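Local coordinates for putative Acetyltransferase from the GNAT family (PDB 3EC4), which probably transfers an acyl group, most likely from an acyl-CoA donor, to an acceptor not yet identified, at residues 163-168 with 172-177; 177-182 with 205-210. All blocks are in the same frame, centred on the assembly; numbering follows the deposited sequence.

Contact 1: residues 163-168 with 172-177; sequences VCTWPE and RGLAAR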
loop_
_atom_site.group_PDB
_atom_site.type_symbol
_atom_site.label_atom_id
_atom_site.label_comp_id
_atom_site.label_asym_id
_atom_site.label_seq_id
_atom_site.Cartn_x
_atom_site.Cartn_y
_atom_site.Cartn_z
ATOM N N VAL A 163 -4.471 5.950 2.889
ATOM C CA VAL A 163 -5.730 6.613 3.275
ATOM C C VAL A 163 -5.607 7.044 4.737
ATOM O O VAL A 163 -5.593 6.211 5.643
ATOM C CB VAL A 163 -6.954 5.694 3.131
ATOM C CG1 VAL A 163 -8.213 6.463 3.516
ATOM C CG2 VAL A 163 -7.057 5.132 1.666
ATOM N N CYS A 164 -5.542 8.336 4.994
ATOM C CA CYS A 164 -5.445 8.747 6.381
ATOM C C CYS A 164 -5.952 10.141 6.564
ATOM O O CYS A 164 -5.841 10.980 5.655
ATOM C CB CYS A 164 -4.010 8.677 6.818
ATOM S SG CYS A 164 -3.022 9.757 5.806
ATOM N N THR A 165 -6.437 10.376 7.781
ATOM C CA THR A 165 -7.197 11.558 8.146
ATOM C C THR A 165 -6.688 11.978 9.518
ATOM O O THR A 165 -6.507 11.112 10.387
ATOM C CB THR A 165 -8.732 11.261 8.243
ATOM O OG1 THR A 165 -9.213 10.689 7.005
ATOM C CG2 THR A 165 -9.519 12.522 8.559
ATOM N N TRP A 166 -6.407 13.269 9.712
ATOM C CA TRP A 166 -6.044 13.746 11.067
ATOM C C TRP A 166 -7.237 13.414 11.966
ATOM O O TRP A 166 -8.374 13.550 11.554
ATOM C CB TRP A 166 -5.845 15.271 11.119
ATOM C CG TRP A 166 -4.616 15.751 10.418
ATOM C CD1 TRP A 166 -4.552 16.388 9.188
ATOM C CD2 TRP A 166 -3.275 15.616 10.863
ATOM N NE1 TRP A 166 -3.238 16.631 8.857
ATOM C CE2 TRP A 166 -2.441 16.197 9.879
ATOM C CE3 TRP A 166 -2.687 15.051 11.993
ATOM C CZ2 TRP A 166 -1.058 16.238 10.011
ATOM C CZ3 TRP A 166 -1.323 15.092 12.116
ATOM C CH2 TRP A 166 -0.527 15.704 11.147
ATOM N N PRO A 167 -6.970 13.023 13.219
ATOM C CA PRO A 167 -8.035 12.746 14.185
ATOM C C PRO A 167 -9.074 13.829 14.283
ATOM O O PRO A 167 -10.283 13.503 14.298
ATOM C CB PRO A 167 -7.283 12.589 15.494
ATOM C CG PRO A 167 -5.972 12.092 15.114
ATOM C CD PRO A 167 -5.646 12.784 13.792
ATOM N N GLU A 168 -8.662 15.096 14.279
ATOM C CA GLU A 168 -9.599 16.193 14.392
ATOM C C GLU A 168 -10.565 16.353 13.205
ATOM O O GLU A 168 -11.575 17.078 13.329
ATOM C CB GLU A 168 -8.887 17.525 14.681
ATOM C CG GLU A 168 -7.868 17.950 13.653
ATOM C CD GLU A 168 -6.453 17.508 13.951
ATOM O OE1 GLU A 168 -6.249 16.360 14.447
ATOM O OE2 GLU A 168 -5.526 18.291 13.608
ATOM N N ARG A 172 -16.147 12.592 9.360
ATOM C CA ARG A 172 -16.817 13.489 8.386
ATOM C C ARG A 172 -16.955 12.891 6.981
ATOM O O ARG A 172 -17.335 13.583 6.060
ATOM C CB ARG A 172 -16.031 14.782 8.206
ATOM C CG ARG A 172 -15.733 15.483 9.493
ATOM C CD ARG A 172 -15.234 16.866 9.210
ATOM N NE ARG A 172 -14.625 17.398 10.419
ATOM C CZ ARG A 172 -14.321 18.677 10.611
ATOM N NH1 ARG A 172 -14.575 19.575 9.678
ATOM N NH2 ARG A 172 -13.745 19.040 11.746
ATOM N N GLY A 173 -16.616 11.628 6.812
ATOM C CA GLY A 173 -16.737 10.976 5.500
ATOM C C GLY A 173 -15.612 11.249 4.522
ATOM O O GLY A 173 -15.732 11.000 3.312
ATOM N N LEU A 174 -14.490 11.728 5.022
ATOM C CA LEU A 174 -13.407 12.134 4.094
ATOM C C LEU A 174 -12.765 10.951 3.419
ATOM O O LEU A 174 -12.528 10.987 2.179
ATOM C CB LEU A 174 -12.373 12.993 4.782
ATOM C CG LEU A 174 -12.961 14.282 5.357
ATOM C CD1 LEU A 174 -11.862 15.152 5.976
ATOM C CD2 LEU A 174 -13.793 15.024 4.326
ATOM N N ALA A 175 -12.470 9.919 4.206
ATOM C CA ALA A 175 -11.821 8.707 3.681
ATOM C C ALA A 175 -12.597 8.083 2.528
ATOM O O ALA A 175 -12.011 7.789 1.487
ATOM C CB ALA A 175 -11.600 7.665 4.793
ATOM N N ALA A 176 -13.909 7.935 2.688
ATOM C CA ALA A 176 -14.758 7.380 1.661
ATOM C C ALA A 176 -14.687 8.204 0.380
ATOM O O ALA A 176 -14.448 7.664 -0.703
ATOM C CB ALA A 176 -16.186 7.293 2.143
ATOM N N ARG A 177 -14.805 9.521 0.521
ATOM C CA ARG A 177 -14.741 10.401 -0.637
ATOM C C ARG A 177 -13.395 10.345 -1.363
ATOM O O ARG A 177 -13.351 10.317 -2.584
ATOM C CB ARG A 177 -15.105 11.818 -0.257
ATOM C CG ARG A 177 -16.574 11.981 0.120
ATOM C CD ARG A 177 -16.767 13.254 0.864
ATOM N NE ARG A 177 -16.400 14.398 0.038
ATOM C CZ ARG A 177 -16.194 15.614 0.517
ATOM N NH1 ARG A 177 -16.374 15.888 1.810
ATOM N NH2 ARG A 177 -15.827 16.569 -0.306
HETATM O O HOH W 1 -12.029 10.149 7.192
HETATM O O HOH W 2 -14.171 15.919 12.949
#
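Val163 meets Ala175 through one branch. CG1 stands anti to the backbone N of Val163 (chi1 -179°), and this sends it to Ala175 CB at 3.8 Å. This methyl pair joins the last residues of strand 157-165 to the first turn of helix 174-188.

Thr165 also faces the helix start, but its link there is water. Its OG1 lies 2.9 Å from water 1, which accepts the backbone N-H of Ala175 at 3.0 Å. Thr165 CG2 is in loose contact with Leu174.

At the far end, Arg172 runs extended from CG to NE and reaches back to the main chain of Glu168. Its NH2 gives Glu168 O a weak, bent hydrogen bond (3.3 Å, 139°), oblique to the guanidinium. Water 2 takes the other route. It lies in the guanidinium plane at the edge, accepts from Arg172 NE at 3.0 Å and donates to Glu168 O at 2.9 Å.

Gly173 occupies the N-cap position. The loop and helix start match the GNAT motif that typically binds the acetyl-CoA pyrophosphate. The direct packing is slight, and two single-water bridges make most of the polar connection. Glu168 O accepts a firmer bond from water 2 and a weak one from Arg172 NH2.

Contact 2: residues 177-182 with 205-210; sequences RLIRKV and IRLYES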
loop_
_atom_site.group_PDB
_atom_site.type_symbol
_atom_site.label_atom_id
_atom_site.label_comp_id
_atom_site.label_asym_id
_atom_site.label_seq_id
_atom_site.Cartn_x
_atom_site.Cartn_y
_atom_site.Cartn_z
ATOM N N ARG A 177 -14.805 9.521 0.521
ATOM C CA ARG A 177 -14.741 10.401 -0.637
ATOM C C ARG A 177 -13.395 10.345 -1.363
ATOM O O ARG A 177 -13.351 10.317 -2.584
ATOM C CB ARG A 177 -15.105 11.818 -0.257
ATOM C CG ARG A 177 -16.574 11.981 0.120
ATOM C CD ARG A 177 -16.767 13.254 0.864
ATOM N NE ARG A 177 -16.400 14.398 0.038
ATOM C CZ ARG A 177 -16.194 15.614 0.517
ATOM N NH1 ARG A 177 -16.374 15.888 1.810
ATOM N NH2 ARG A 177 -15.827 16.569 -0.306
ATOM N N LEU A 178 -12.303 10.258 -0.613
ATOM C CA LEU A 178 -10.963 10.119 -1.200
ATOM C C LEU A 178 -10.764 8.776 -1.921
ATOM O O LEU A 178 -10.203 8.740 -3.030
ATOM C CB LEU A 178 -9.910 10.312 -0.111
ATOM C CG LEU A 178 -9.774 11.810 0.270
ATOM C CD1 LEU A 178 -9.147 12.059 1.629
ATOM C CD2 LEU A 178 -8.950 12.561 -0.845
ATOM N N ILE A 179 -11.198 7.681 -1.298
ATOM C CA ILE A 179 -11.170 6.387 -1.985
ATOM C C ILE A 179 -11.960 6.453 -3.311
ATOM O O ILE A 179 -11.501 5.968 -4.346
ATOM C CB ILE A 179 -11.663 5.243 -1.068
ATOM C CG1 ILE A 179 -10.676 5.047 0.090
ATOM C CG2 ILE A 179 -11.824 3.928 -1.908
ATOM C CD1 ILE A 179 -11.205 4.346 1.346
ATOM N N ARG A 180 -13.150 7.028 -3.283
ATOM C CA ARG A 180 -13.929 7.210 -4.518
ATOM C C ARG A 180 -13.118 7.902 -5.604
ATOM O O ARG A 180 -13.168 7.504 -6.759
ATOM C CB ARG A 180 -15.185 8.035 -4.278
ATOM C CG ARG A 180 -16.316 7.323 -3.489
ATOM C CD ARG A 180 -17.432 8.299 -3.280
ATOM N NE ARG A 180 -18.648 7.827 -2.617
ATOM C CZ ARG A 180 -19.606 7.132 -3.228
ATOM N NH1 ARG A 180 -19.478 6.780 -4.488
ATOM N NH2 ARG A 180 -20.702 6.780 -2.566
ATOM N N LYS A 181 -12.418 8.964 -5.249
ATOM C CA LYS A 181 -11.647 9.712 -6.235
ATOM C C LYS A 181 -10.513 8.867 -6.798
ATOM O O LYS A 181 -10.288 8.794 -8.001
ATOM C CB LYS A 181 -11.097 10.980 -5.622
ATOM C CG LYS A 181 -10.423 11.883 -6.647
ATOM C CD LYS A 181 -11.371 12.469 -7.668
ATOM C CE LYS A 181 -10.617 13.422 -8.574
ATOM N NZ LYS A 181 -11.457 13.964 -9.608
ATOM N N VAL A 182 -9.775 8.212 -5.925
ATOM C CA VAL A 182 -8.689 7.351 -6.398
ATOM C C VAL A 182 -9.183 6.244 -7.394
ATOM O O VAL A 182 -8.573 6.022 -8.457
ATOM C CB VAL A 182 -7.927 6.708 -5.180
ATOM C CG1 VAL A 182 -6.944 5.581 -5.730
ATOM C CG2 VAL A 182 -7.141 7.750 -4.380
ATOM N N ILE A 205 -13.297 -2.865 6.734
ATOM C CA ILE A 205 -13.830 -3.840 5.736
ATOM C C ILE A 205 -15.260 -3.494 5.298
ATOM O O ILE A 205 -15.597 -3.571 4.137
ATOM C CB ILE A 205 -13.697 -5.298 6.269
ATOM C CG1 ILE A 205 -12.189 -5.673 6.426
ATOM C CG2 ILE A 205 -14.469 -6.327 5.434
ATOM C CD1 ILE A 205 -11.966 -6.929 7.249
ATOM N N ARG A 206 -16.106 -3.080 6.243
ATOM C CA ARG A 206 -17.454 -2.632 5.917
ATOM C C ARG A 206 -17.441 -1.390 5.059
ATOM O O ARG A 206 -18.245 -1.284 4.133
ATOM C CB ARG A 206 -18.272 -2.381 7.210
ATOM C CG ARG A 206 -18.678 -3.642 7.950
ATOM C CD ARG A 206 -19.654 -3.332 9.094
ATOM N NE ARG A 206 -19.146 -2.417 10.122
ATOM C CZ ARG A 206 -18.572 -2.790 11.276
ATOM N NH1 ARG A 206 -18.382 -4.061 11.561
ATOM N NH2 ARG A 206 -18.164 -1.868 12.141
ATOM N N LEU A 207 -16.513 -0.474 5.322
ATOM C CA LEU A 207 -16.416 0.731 4.544
ATOM C C LEU A 207 -16.053 0.356 3.127
ATOM O O LEU A 207 -16.707 0.776 2.166
ATOM C CB LEU A 207 -15.377 1.701 5.107
ATOM C CG LEU A 207 -14.895 2.787 4.163
ATOM C CD1 LEU A 207 -16.088 3.693 3.721
ATOM C CD2 LEU A 207 -13.776 3.609 4.803
ATOM N N TYR A 208 -15.022 -0.476 3.004
ATOM C CA TYR A 208 -14.585 -0.909 1.667
ATOM C C TYR A 208 -15.659 -1.668 0.918
ATOM O O TYR A 208 -15.839 -1.424 -0.272
ATOM C CB TYR A 208 -13.291 -1.708 1.748
ATOM C CG TYR A 208 -12.167 -0.974 2.418
ATOM C CD1 TYR A 208 -11.937 0.385 2.204
ATOM C CD2 TYR A 208 -11.317 -1.656 3.280
ATOM C CE1 TYR A 208 -10.894 1.047 2.867
ATOM C CE2 TYR A 208 -10.271 -1.007 3.910
ATOM C CZ TYR A 208 -10.065 0.331 3.711
ATOM O OH TYR A 208 -9.012 0.909 4.391
ATOM N N GLU A 209 -16.351 -2.598 1.569
ATOM C CA GLU A 209 -17.535 -3.232 0.962
ATOM C C GLU A 209 -18.545 -2.215 0.424
ATOM O O GLU A 209 -19.104 -2.402 -0.657
ATOM C CB GLU A 209 -18.214 -4.186 1.953
ATOM C CG GLU A 209 -17.409 -5.428 2.170
ATOM C CD GLU A 209 -17.962 -6.274 3.317
ATOM O OE1 GLU A 209 -18.769 -5.780 4.115
ATOM O OE2 GLU A 209 -17.582 -7.441 3.373
ATOM N N SER A 210 -18.771 -1.130 1.156
ATOM C CA SER A 210 -19.728 -0.109 0.735
ATOM C C SER A 210 -19.224 0.733 -0.440
ATOM O O SER A 210 -19.986 1.478 -1.060
ATOM C CB SER A 210 -20.142 0.754 1.942
ATOM O OG SER A 210 -20.595 -0.088 3.000
#
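Ile179 turns its CG1 anti to the carbonyl carbon (chi1 -66°), and CD1 then extends onward (chi2 159°) to Tyr208. The tyrosine has CG anti to its own carbonyl carbon (chi1 -56°). The bond from its CA to its CB does not aim at helix 174-188, but the ring swings round to bring one edge nearer.

CD1 of Ile179 reaches that edge close to the ring plane. It lies 3.6 Å from Tyr208 CE1 and 4.1 Å from Tyr208 CD1. The methyl therefore abuts the rim of the ring and does not lie over a face. The two side chains cross at about a right angle.

The same Ile179 CD1 also approaches Leu207, with 4.4 Å to Leu207 CD2. Leu207 likewise starts off to one side, and its branched end bends in. One isoleucine methyl thus touches two successive residues of helix 202-210. The backbones stay apart, with Ile179 CA 8.8 Å from Tyr208 CA.

Ile179 also packs on Leu211. Tyr208 also packs on Met87 of strand 76-88. Leu178 and Val182 pack helix 174-188 against strands 134-139 and 142-149.

Tyr208 falls where many GNAT enzymes carry a conserved tyrosine, which in some relatives acts as a general acid. Its role here is not established. Across these two segments the contact is purely apolar. It depends on one methyl group meeting a ring edge and a leucine branch, so dispersion and the exclusion of water are its likely sources of stability.

Overall arrangement
Contacts 1 and 2 follow one another along helix 174-188 and share Arg177, which takes no part across either but forms a salt bridge with Asp98. Their centres are about 11 Å apart. They also touch directly. Val163 CG2 lies 3.9 Å from Ile179 CG1, and Ala176 CB lies 3.9 Å from Leu207 CD1. The two branches of Val163 thus serve both neighbourhoods. Contact 1 lies within the beta-alpha-beta unit of strands 157-165 and 192-198, and contact 2 adds helix 202-210. By family resemblance, contact 1 probably borders the cofactor pyrophosphate site. Contact 2 packs the helix that carries Tyr208, whose role is not established.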